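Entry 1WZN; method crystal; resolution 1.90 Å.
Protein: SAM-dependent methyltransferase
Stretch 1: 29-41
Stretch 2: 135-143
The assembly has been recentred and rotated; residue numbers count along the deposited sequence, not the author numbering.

Stretch 1, residues 29-41: FVEEIFKEDAKRE
Stretch 2 135-143: LKPGGVFIT

Residues 29-36 lie in a helix that begins earlier in the chain and runs roughly antiparallel to strand 139-143: their N-to-C directions differ by 149°, and the axes approach to 9.3 Å. The register pairs Val30 with Ile142 (CA to CA 7.9 Å), Ala38 with Gly139 (5.5 Å) and Lys39 with Gly138 (4.3 Å), so the backbones converge as the first stretch leaves the helix. Together the stretches bury 494 Å².

The apolar contact rests on Val140 and Ile142, whose CA-to-CB bonds point toward the first stretch, whereas that of Phe141 between them points away. Ile142 (chi1 m, chi2 t) extends CD1 into a pocket formed by Val30 CG1 (4.0 Å from Ile142 CD1), Ile33 CG2 (3.6 Å) and Phe34 CE1 (3.6 Å). Val30 is t; Ile33 is m, t. Phe34 (chi1 m, chi2 -18°) starts sideways, but its ring comes nearer and meets Val140 CG2 with its edge, 4.0 Å from CD1. Val140 (m) also places CG1 3.7 Å from Ala38 CB.

Two hydrogen bonds cross the interface, both accepted by backbone carbonyls of the corner. Lys39 N donates to Gly138 O (2.8 Å, nearly linear at 172°), and Arg40 NH1 to Pro137 O (2.8 Å, 157°). A type II turn from Lys136 to Gly139, closed by Gly139 N to Lys136 O (2.8 Å), presents these carbonyls. Gly138 adopts phi/psi 80/-1, which itself calls for glycine; an ideal CB would also clash with Lys39 O at 3.0 Å.

Arg40 (p, t, m, chi4 101°) has an extended backbone, -160/161, after Ala38 at -66/153 and Lys39 at -113/29. Its guanidinium receives Pro137 O at its edge, while Lys136 CD lies over one face, 3.5 Å from Arg40 NH2. This packing brings like charges close, with Arg40 NH2 4.2 Å from Lys136 NZ.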

# COMPACT_ATOMS: atom_id res chain seq x y z
N PHE A 29 19.13 27.44 14.91
CA PHE A 29 18.13 27.08 15.91
C PHE A 29 18.82 26.83 17.25
O PHE A 29 18.33 27.26 18.30
CB PHE A 29 17.36 25.83 15.48
CG PHE A 29 16.33 25.37 16.48
CD1 PHE A 29 15.38 26.26 16.98
CD2 PHE A 29 16.30 24.05 16.93
CE1 PHE A 29 14.42 25.84 17.92
CE2 PHE A 29 15.35 23.62 17.86
CZ PHE A 29 14.41 24.52 18.35
N VAL A 30 19.94 26.12 17.22
CA VAL A 30 20.69 25.84 18.44
C VAL A 30 21.10 27.15 19.13
O VAL A 30 20.98 27.27 20.34
CB VAL A 30 21.95 24.99 18.14
CG1 VAL A 30 22.84 24.90 19.38
CG2 VAL A 30 21.52 23.59 17.70
N GLU A 31 21.56 28.13 18.35
CA GLU A 31 21.96 29.40 18.96
C GLU A 31 20.76 30.14 19.55
O GLU A 31 20.91 30.87 20.53
CB GLU A 31 22.66 30.31 17.95
CG GLU A 31 24.01 29.79 17.47
CD GLU A 31 24.87 30.90 16.91
OE1 GLU A 31 25.65 31.50 17.69
OE2 GLU A 31 24.76 31.19 15.70
N GLU A 32 19.58 29.95 18.97
CA GLU A 32 18.40 30.60 19.52
C GLU A 32 18.12 29.97 20.88
O GLU A 32 17.72 30.64 21.82
CB GLU A 32 17.18 30.44 18.60
CG GLU A 32 15.91 31.00 19.24
CD GLU A 32 14.77 31.15 18.26
OE1 GLU A 32 14.40 30.15 17.61
OE2 GLU A 32 14.24 32.28 18.14
N ILE A 33 18.35 28.66 20.99
CA ILE A 33 18.14 27.98 22.26
C ILE A 33 19.14 28.52 23.28
O ILE A 33 18.78 28.79 24.43
CB ILE A 33 18.30 26.44 22.12
CG1 ILE A 33 17.19 25.87 21.22
CG2 ILE A 33 18.21 25.78 23.48
CD1 ILE A 33 17.32 24.38 20.96
N PHE A 34 20.40 28.67 22.87
CA PHE A 34 21.43 29.21 23.77
C PHE A 34 21.00 30.58 24.30
O PHE A 34 21.11 30.88 25.49
CB PHE A 34 22.77 29.39 23.05
CG PHE A 34 23.47 28.10 22.68
CD1 PHE A 34 23.13 26.90 23.29
CD2 PHE A 34 24.52 28.12 21.76
CE1 PHE A 34 23.82 25.72 22.98
CE2 PHE A 34 25.22 26.95 21.45
CZ PHE A 34 24.87 25.75 22.06
N LYS A 35 20.50 31.41 23.39
CA LYS A 35 20.09 32.77 23.73
C LYS A 35 18.83 32.87 24.59
O LYS A 35 18.79 33.66 25.54
CB LYS A 35 19.89 33.58 22.45
CG LYS A 35 19.25 34.95 22.65
CD LYS A 35 19.00 35.62 21.32
CE LYS A 35 18.20 36.91 21.47
NZ LYS A 35 17.85 37.49 20.15
N GLU A 36 17.82 32.08 24.27
CA GLU A 36 16.55 32.14 24.99
C GLU A 36 16.35 31.15 26.14
O GLU A 36 15.67 31.47 27.11
CB GLU A 36 15.39 32.00 24.01
CG GLU A 36 15.37 33.03 22.89
CD GLU A 36 15.27 34.46 23.40
OE1 GLU A 36 14.60 34.68 24.43
OE2 GLU A 36 15.85 35.36 22.76
N ASP A 37 16.92 29.95 26.03
CA ASP A 37 16.73 28.96 27.08
C ASP A 37 17.82 28.86 28.13
O ASP A 37 17.54 28.61 29.30
CB ASP A 37 16.48 27.59 26.45
CG ASP A 37 15.16 27.55 25.69
OD1 ASP A 37 14.11 27.75 26.34
OD2 ASP A 37 15.17 27.33 24.46
N ALA A 38 19.07 29.04 27.72
CA ALA A 38 20.17 28.97 28.67
C ALA A 38 20.07 30.13 29.66
O ALA A 38 19.53 31.18 29.33
CB ALA A 38 21.51 29.01 27.94
N LYS A 39 20.60 29.94 30.86
CA LYS A 39 20.57 30.99 31.87
C LYS A 39 21.99 31.46 32.16
O LYS A 39 22.31 31.90 33.26
CB LYS A 39 19.92 30.48 33.16
CG LYS A 39 18.44 30.13 33.01
CD LYS A 39 17.64 31.32 32.53
CE LYS A 39 16.16 31.01 32.48
NZ LYS A 39 15.36 32.15 31.95
N ARG A 40 22.84 31.36 31.14
CA ARG A 40 24.22 31.79 31.24
C ARG A 40 24.71 31.99 29.82
O ARG A 40 24.09 31.48 28.88
CB ARG A 40 25.09 30.73 31.95
CG ARG A 40 25.23 29.40 31.21
CD ARG A 40 26.16 28.44 31.95
NE ARG A 40 27.47 29.05 32.21
CZ ARG A 40 27.85 29.55 33.38
NH1 ARG A 40 27.03 29.52 34.43
NH2 ARG A 40 29.04 30.12 33.51
N GLU A 41 25.80 32.73 29.66
CA GLU A 41 26.36 32.95 28.34
C GLU A 41 26.96 31.62 27.90
O GLU A 41 27.63 30.95 28.70
CB GLU A 41 27.45 34.03 28.38
CG GLU A 41 28.17 34.22 27.06
CD GLU A 41 29.15 35.39 27.08
OE1 GLU A 41 29.91 35.51 28.06
OE2 GLU A 41 29.15 36.17 26.10
N LEU A 135 27.45 20.05 33.22
CA LEU A 135 27.00 21.42 33.01
C LEU A 135 27.23 22.45 34.11
O LEU A 135 27.15 22.15 35.30
CB LEU A 135 25.50 21.42 32.71
CG LEU A 135 25.04 20.90 31.35
CD1 LEU A 135 23.51 20.74 31.36
CD2 LEU A 135 25.46 21.87 30.25
N LYS A 136 27.51 23.68 33.68
CA LYS A 136 27.67 24.80 34.61
C LYS A 136 26.25 25.22 34.94
O LYS A 136 25.32 24.94 34.18
CB LYS A 136 28.39 25.97 33.93
CG LYS A 136 29.84 25.72 33.57
CD LYS A 136 30.47 27.01 33.07
CE LYS A 136 31.90 26.80 32.61
NZ LYS A 136 32.43 28.08 32.08
N PRO A 137 26.04 25.90 36.09
CA PRO A 137 24.70 26.33 36.47
C PRO A 137 24.04 27.14 35.36
O PRO A 137 24.66 28.04 34.79
CB PRO A 137 24.94 27.17 37.72
CG PRO A 137 26.15 26.52 38.32
CD PRO A 137 27.03 26.31 37.11
N GLY A 138 22.79 26.82 35.05
CA GLY A 138 22.10 27.55 34.00
C GLY A 138 22.46 27.09 32.60
O GLY A 138 21.92 27.61 31.62
N GLY A 139 23.36 26.12 32.50
CA GLY A 139 23.75 25.61 31.19
C GLY A 139 22.66 24.74 30.58
O GLY A 139 21.70 24.37 31.28
N VAL A 140 22.79 24.40 29.30
CA VAL A 140 21.77 23.60 28.64
C VAL A 140 22.24 22.35 27.91
O VAL A 140 23.37 22.29 27.40
CB VAL A 140 20.96 24.45 27.62
CG1 VAL A 140 20.26 25.60 28.33
CG2 VAL A 140 21.88 24.99 26.52
N PHE A 141 21.37 21.34 27.87
CA PHE A 141 21.62 20.09 27.15
C PHE A 141 20.61 20.13 26.00
O PHE A 141 19.43 20.42 26.22
CB PHE A 141 21.36 18.87 28.05
CG PHE A 141 21.29 17.57 27.29
CD1 PHE A 141 22.35 17.15 26.50
CD2 PHE A 141 20.16 16.76 27.38
CE1 PHE A 141 22.29 15.94 25.80
CE2 PHE A 141 20.08 15.55 26.68
CZ PHE A 141 21.15 15.14 25.89
N ILE A 142 21.08 19.85 24.79
CA ILE A 142 20.22 19.87 23.60
C ILE A 142 20.44 18.60 22.78
O ILE A 142 21.57 18.25 22.46
CB ILE A 142 20.55 21.08 22.68
CG1 ILE A 142 20.38 22.40 23.44
CG2 ILE A 142 19.63 21.08 21.46
CD1 ILE A 142 20.96 23.60 22.71
N THR A 143 19.36 17.90 22.45
CA THR A 143 19.49 16.69 21.64
C THR A 143 18.24 16.53 20.79
O THR A 143 17.13 16.84 21.24
CB THR A 143 19.70 15.44 22.54
OG1 THR A 143 20.14 14.35 21.72
CG2 THR A 143 18.40 15.04 23.25